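Side-chain contacts in putative endo-1,4-beta-xylanase (Bacteroides thetaiotaomicron VPI-5482, PDB 5MSX), which probably hydrolyses O-glycosidic bonds as a family 43 glycoside hydrolase, likely an arabinofuranosidase acting on the plant pectin rhamnogalacturonan II: residues Val167-Gly170 with Val174-Leu177; Val187-Ser192 with Ser233-Phe238. All blocks are in the same frame, centred on the assembly; numbering follows the deposited sequence.

Contact 1 (Val167-Gly170 with Val174-Leu177)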
loop_
_atom_site.group_PDB
_atom_site.type_symbol
_atom_site.label_atom_id
_atom_site.label_comp_id
_atom_site.label_asym_id
_atom_site.label_seq_id
_atom_site.Cartn_x
_atom_site.Cartn_y
_atom_site.Cartn_z
ATOM N N VAL C 167 -1.178 -5.310 14.753
ATOM C CA VAL C 167 -1.914 -4.437 15.651
ATOM C C VAL C 167 -1.992 -5.124 17.021
ATOM O O VAL C 167 -2.360 -6.282 17.115
ATOM C CB VAL C 167 -3.295 -4.010 15.088
ATOM C CG1 VAL C 167 -4.210 -5.199 14.760
ATOM C CG2 VAL C 167 -3.949 -3.020 16.049
ATOM N N PHE C 168 -1.552 -4.409 18.053
ATOM C CA PHE C 168 -1.650 -4.811 19.450
ATOM C C PHE C 168 -2.734 -3.972 20.128
ATOM O O PHE C 168 -2.826 -2.793 19.884
ATOM C CB PHE C 168 -0.322 -4.517 20.163
ATOM C CG PHE C 168 0.811 -5.388 19.737
ATOM C CD1 PHE C 168 1.608 -5.032 18.661
ATOM C CD2 PHE C 168 1.090 -6.565 20.420
ATOM C CE1 PHE C 168 2.666 -5.837 18.266
ATOM C CE2 PHE C 168 2.157 -7.389 20.031
ATOM C CZ PHE C 168 2.942 -7.013 18.958
ATOM N N TRP C 169 -3.561 -4.566 20.964
ATOM C CA TRP C 169 -4.546 -3.765 21.686
ATOM C C TRP C 169 -4.763 -4.276 23.103
ATOM O O TRP C 169 -4.074 -5.171 23.526
ATOM C CB TRP C 169 -5.849 -3.548 20.863
ATOM C CG TRP C 169 -6.752 -4.719 20.617
ATOM C CD1 TRP C 169 -7.928 -5.023 21.305
ATOM C CD2 TRP C 169 -6.636 -5.702 19.569
ATOM N NE1 TRP C 169 -8.514 -6.149 20.752
ATOM C CE2 TRP C 169 -7.751 -6.580 19.688
ATOM C CE3 TRP C 169 -5.684 -5.950 18.574
ATOM C CZ2 TRP C 169 -7.932 -7.689 18.840
ATOM C CZ3 TRP C 169 -5.865 -7.051 17.724
ATOM C CH2 TRP C 169 -6.992 -7.907 17.864
ATOM N N GLY C 170 -5.657 -3.648 23.854
ATOM C CA GLY C 170 -5.811 -3.963 25.280
ATOM C C GLY C 170 -6.218 -5.396 25.535
ATOM O O GLY C 170 -6.702 -6.105 24.623
ATOM N N VAL C 174 -3.294 -9.430 20.089
ATOM C CA VAL C 174 -2.468 -9.135 18.912
ATOM C C VAL C 174 -2.934 -9.941 17.669
ATOM O O VAL C 174 -3.330 -11.107 17.769
ATOM C CB VAL C 174 -0.976 -9.405 19.188
ATOM C CG1 VAL C 174 -0.709 -10.873 19.462
ATOM C CG2 VAL C 174 -0.106 -8.910 18.043
ATOM N N ALA C 175 -2.888 -9.279 16.528
ATOM C CA ALA C 175 -3.217 -9.887 15.244
ATOM C C ALA C 175 -2.392 -9.223 14.141
ATOM O O ALA C 175 -2.033 -8.040 14.261
ATOM C CB ALA C 175 -4.696 -9.701 14.958
ATOM N N LYS C 176 -2.125 -9.953 13.055
ATOM C CA LYS C 176 -1.538 -9.334 11.862
ATOM C C LYS C 176 -2.481 -8.297 11.258
ATOM O O LYS C 176 -3.697 -8.374 11.422
ATOM C CB LYS C 176 -1.172 -10.368 10.802
ATOM C CG LYS C 176 -0.040 -11.279 11.240
ATOM C CD LYS C 176 0.364 -12.240 10.132
ATOM C CE LYS C 176 1.600 -12.987 10.552
ATOM N NZ LYS C 176 1.824 -14.133 9.643
ATOM N N LEU C 177 -1.888 -7.336 10.565
ATOM C CA LEU C 177 -2.594 -6.298 9.858
ATOM C C LEU C 177 -2.215 -6.435 8.384
ATOM O O LEU C 177 -1.039 -6.636 8.046
ATOM C CB LEU C 177 -2.152 -4.955 10.417
ATOM C CG LEU C 177 -2.946 -3.681 10.202
ATOM C CD1 LEU C 177 -4.397 -3.815 10.711
ATOM C CD2 LEU C 177 -2.226 -2.504 10.883
#
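The carbonyl of Val167 is gripped twice from the neighbouring strand: Ala175 N donates to Val167 O at 3.1 Å, and Val174 CA brings its hydrogen to the same oxygen at 3.4 Å. The return bond is shorter and straighter, Val167 N to Ala175 O at 2.9 Å with 169° at the hydrogen. Together the two N-H bonds make Val167 and Ala175 an antiparallel hydrogen-bonded pair, while Phe168 and Val174 form the non-hydrogen-bonded pair next to it.

Phe168 and Val174 point to the same face of the sheet and lie side by side. Val174 CG2 sits over one face of the phenyl ring in a CH-pi contact, 3.6 Å from the Phe168 ring centroid and displaced toward the rim on the CE2 side. Val174 turns this methyl onto the ring by setting CG2 opposite its own backbone N. The ring also stacks on Phe204, and an alanine in place of Phe168 would probably open a gap beside Val174 and leave Phe204 without its stacking mate.

Val167 and Ala175 take the other face. Trp169 CG falls between its own backbone N and carbonyl carbon (chi1 69°), which swings the six-membered ring back over the partner strand, where CZ3 packs 4.0 Å from Ala175 CB. Farther along, Val167 CG1 meets Leu177 CD1 more loosely, at 4.3 Å.

His173 stacks on the Trp169 ring, and the Trp169 side chain lies about 6 Å from that of Asp154, predicted to modulate the pKa of Glu200, the predicted proton donor. This is a beta hairpin, made of the two middle strands of a four-stranded antiparallel sheet, as in the blades of the five-bladed beta-propeller of family 43 enzymes.

Contact 2 (Val187-Ser192 with Ser233-Phe238); sequences VVQVIS and SPMGPF. With EDO (1,2-ethanediol), chain Z.
Gln189 is the first residue of 187-192 to face Met235 closely, the two side chains crossing at about a right angle with the Met235 methyl near the aliphatic part of Gln189; the modelled carbons there are too close for the detail to be trusted. Ile191 carries the sounder contact. Its CG2 lies 3.8 Å from Phe238 CD2, approaching the ring obliquely, and CG1 follows at 4.0 Å from Phe238 CE2. With CG1 anti to the carbonyl carbon (chi1 -69°), both branches meet the CD2-CE2 side of the ring. At Ser192 the backbone O accepts a bond from O2 of a 1,2-ethanediol at 2.8 Å, and OG pairs weakly with its O1.

The facing loop is shaped by a type I turn from Ser233 to Gly236, in which Ser233 OG donates to Gly236 O at 2.8 Å on an in-plane lone pair. A cis peptide before Pro237 then leads into Phe238.

Strand 187-190 is one of the two outermost strands of its sheet within the chain, and Ile191 just beyond it also touches Phe168 and Val174. Phe238 rests on Tyr213 of strand 210-217 and Val228 of strand 224-230, so its contact with Ile191 joins neighbouring sheets, consistent with adjacent propeller blades.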
loop_
_atom_site.group_PDB
_atom_site.type_symbol
_atom_site.label_atom_id
_atom_site.label_comp_id
_atom_site.label_asym_id
_atom_site.label_seq_id
_atom_site.Cartn_x
_atom_site.Cartn_y
_atom_site.Cartn_z
ATOM N N VAL C 187 -6.968 -14.309 12.480
ATOM C CA VAL C 187 -6.266 -15.016 13.546
ATOM C C VAL C 187 -5.833 -14.016 14.633
ATOM O O VAL C 187 -4.965 -13.187 14.390
ATOM C CB VAL C 187 -5.055 -15.795 13.009
ATOM C CG1 VAL C 187 -4.345 -16.525 14.145
ATOM C CG2 VAL C 187 -5.493 -16.799 11.928
ATOM N N VAL C 188 -6.460 -14.087 15.810
ATOM C CA VAL C 188 -6.195 -13.181 16.951
ATOM C C VAL C 188 -5.584 -14.001 18.060
ATOM O O VAL C 188 -6.124 -15.048 18.384
ATOM C CB VAL C 188 -7.493 -12.544 17.476
ATOM C CG1 VAL C 188 -7.176 -11.573 18.630
ATOM C CG2 VAL C 188 -8.249 -11.828 16.351
ATOM N N GLN C 189 -4.440 -13.579 18.610
ATOM C CA GLN C 189 -3.808 -14.303 19.707
ATOM C C GLN C 189 -3.859 -13.489 20.993
ATOM O O GLN C 189 -3.951 -12.255 20.971
ATOM C CB GLN C 189 -2.342 -14.645 19.422
ATOM C CG GLN C 189 -2.071 -15.439 18.132
ATOM C CD GLN C 189 -2.351 -16.929 18.196
ATOM O OE1 GLN C 189 -3.018 -17.422 19.106
ATOM N NE2 GLN C 189 -1.841 -17.658 17.210
ATOM N N VAL C 190 -3.775 -14.196 22.116
ATOM C CA VAL C 190 -3.669 -13.559 23.426
ATOM C C VAL C 190 -2.273 -13.838 23.933
ATOM O O VAL C 190 -1.880 -14.983 24.034
ATOM C CB VAL C 190 -4.760 -14.069 24.399
ATOM C CG1 VAL C 190 -4.562 -13.485 25.790
ATOM C CG2 VAL C 190 -6.145 -13.705 23.864
ATOM N N ILE C 191 -1.505 -12.778 24.196
ATOM C CA ILE C 191 -0.128 -12.921 24.651
ATOM C C ILE C 191 -0.144 -13.431 26.073
ATOM O O ILE C 191 -0.909 -12.933 26.920
ATOM C CB ILE C 191 0.645 -11.587 24.599
ATOM C CG1 ILE C 191 0.869 -11.177 23.141
ATOM C CG2 ILE C 191 1.990 -11.693 25.318
ATOM C CD1 ILE C 191 0.880 -9.678 22.951
ATOM N N SER C 192 0.722 -14.397 26.327
ATOM C CA SER C 192 0.906 -14.968 27.650
ATOM C C SER C 192 1.897 -14.123 28.495
ATOM O O SER C 192 2.995 -13.811 28.039
ATOM C CB SER C 192 1.443 -16.389 27.507
ATOM O OG SER C 192 1.712 -16.914 28.779
ATOM N N SER C 233 9.203 -13.910 17.362
ATOM C CA SER C 233 8.322 -13.094 16.525
ATOM C C SER C 233 7.517 -12.125 17.384
ATOM O O SER C 233 7.452 -12.289 18.606
ATOM C CB SER C 233 7.362 -13.999 15.709
ATOM O OG SER C 233 6.273 -14.445 16.499
ATOM N N PRO C 234 6.871 -11.125 16.747
ATOM C CA PRO C 234 5.923 -10.243 17.477
ATOM C C PRO C 234 4.718 -10.969 18.097
ATOM O O PRO C 234 4.095 -10.430 18.992
ATOM C CB PRO C 234 5.467 -9.247 16.411
ATOM C CG PRO C 234 6.537 -9.288 15.364
ATOM C CD PRO C 234 7.045 -10.707 15.350
ATOM N N MET C 235 4.387 -12.181 17.645
ATOM C CA MET C 235 3.346 -12.966 18.289
ATOM C C MET C 235 3.923 -14.055 19.174
ATOM O O MET C 235 3.222 -14.965 19.533
ATOM C CB MET C 235 2.360 -13.507 17.239
ATOM C CG MET C 235 1.622 -12.370 16.581
ATOM S SD MET C 235 0.599 -12.794 15.167
ATOM C CE MET C 235 -0.740 -13.640 15.962
ATOM N N GLY C 236 5.196 -13.965 19.542
ATOM C CA GLY C 236 5.783 -14.878 20.518
ATOM C C GLY C 236 6.503 -16.062 19.904
ATOM O O GLY C 236 6.743 -16.061 18.698
ATOM N N PRO C 237 6.881 -17.053 20.704
ATOM C CA PRO C 237 6.641 -17.103 22.167
ATOM C C PRO C 237 7.473 -16.088 22.978
ATOM O O PRO C 237 8.546 -15.682 22.551
ATOM C CB PRO C 237 7.040 -18.546 22.540
ATOM C CG PRO C 237 7.901 -19.001 21.408
ATOM C CD PRO C 237 7.307 -18.363 20.193
ATOM N N PHE C 238 6.943 -15.686 24.125
ATOM C CA PHE C 238 7.552 -14.653 24.955
ATOM C C PHE C 238 8.157 -15.257 26.212
ATOM O O PHE C 238 7.767 -16.325 26.616
ATOM C CB PHE C 238 6.508 -13.592 25.283
ATOM C CG PHE C 238 6.142 -12.731 24.114
ATOM C CD1 PHE C 238 6.946 -11.669 23.752
ATOM C CD2 PHE C 238 4.998 -12.993 23.360
ATOM C CE1 PHE C 238 6.625 -10.876 22.657
ATOM C CE2 PHE C 238 4.674 -12.212 22.268
ATOM C CZ PHE C 238 5.488 -11.144 21.916
HETATM C C1 EDO Z . 4.901 -17.067 30.281
HETATM O O1 EDO Z . 4.010 -16.238 31.040
HETATM C C2 EDO Z . 5.873 -16.194 29.493
HETATM O O2 EDO Z . 5.177 -15.460 28.471
#

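Coming from the N terminus, the chain runs along strand 165-169, turns, and returns on 173-177; contact 1 closes this short hairpin. It then passes 184-185 and enters 187-190, which pairs with 173-177, Val174 O lying 2.8 Å from Gln189 N in a probable hydrogen bond. Contact 2 opens only here and closes after strands 203-207, 210-217 and 224-230, so the two contacts follow in series, neither nested nor crossed. Their centres are 9 Å apart. Contact 1 is local within one sheet, whereas contact 2 joins that sheet to the next. They meet where Phe168 CZ packs 3.6 Å from Pro234 O and Trp169 CH2 lies against Val188 CG1.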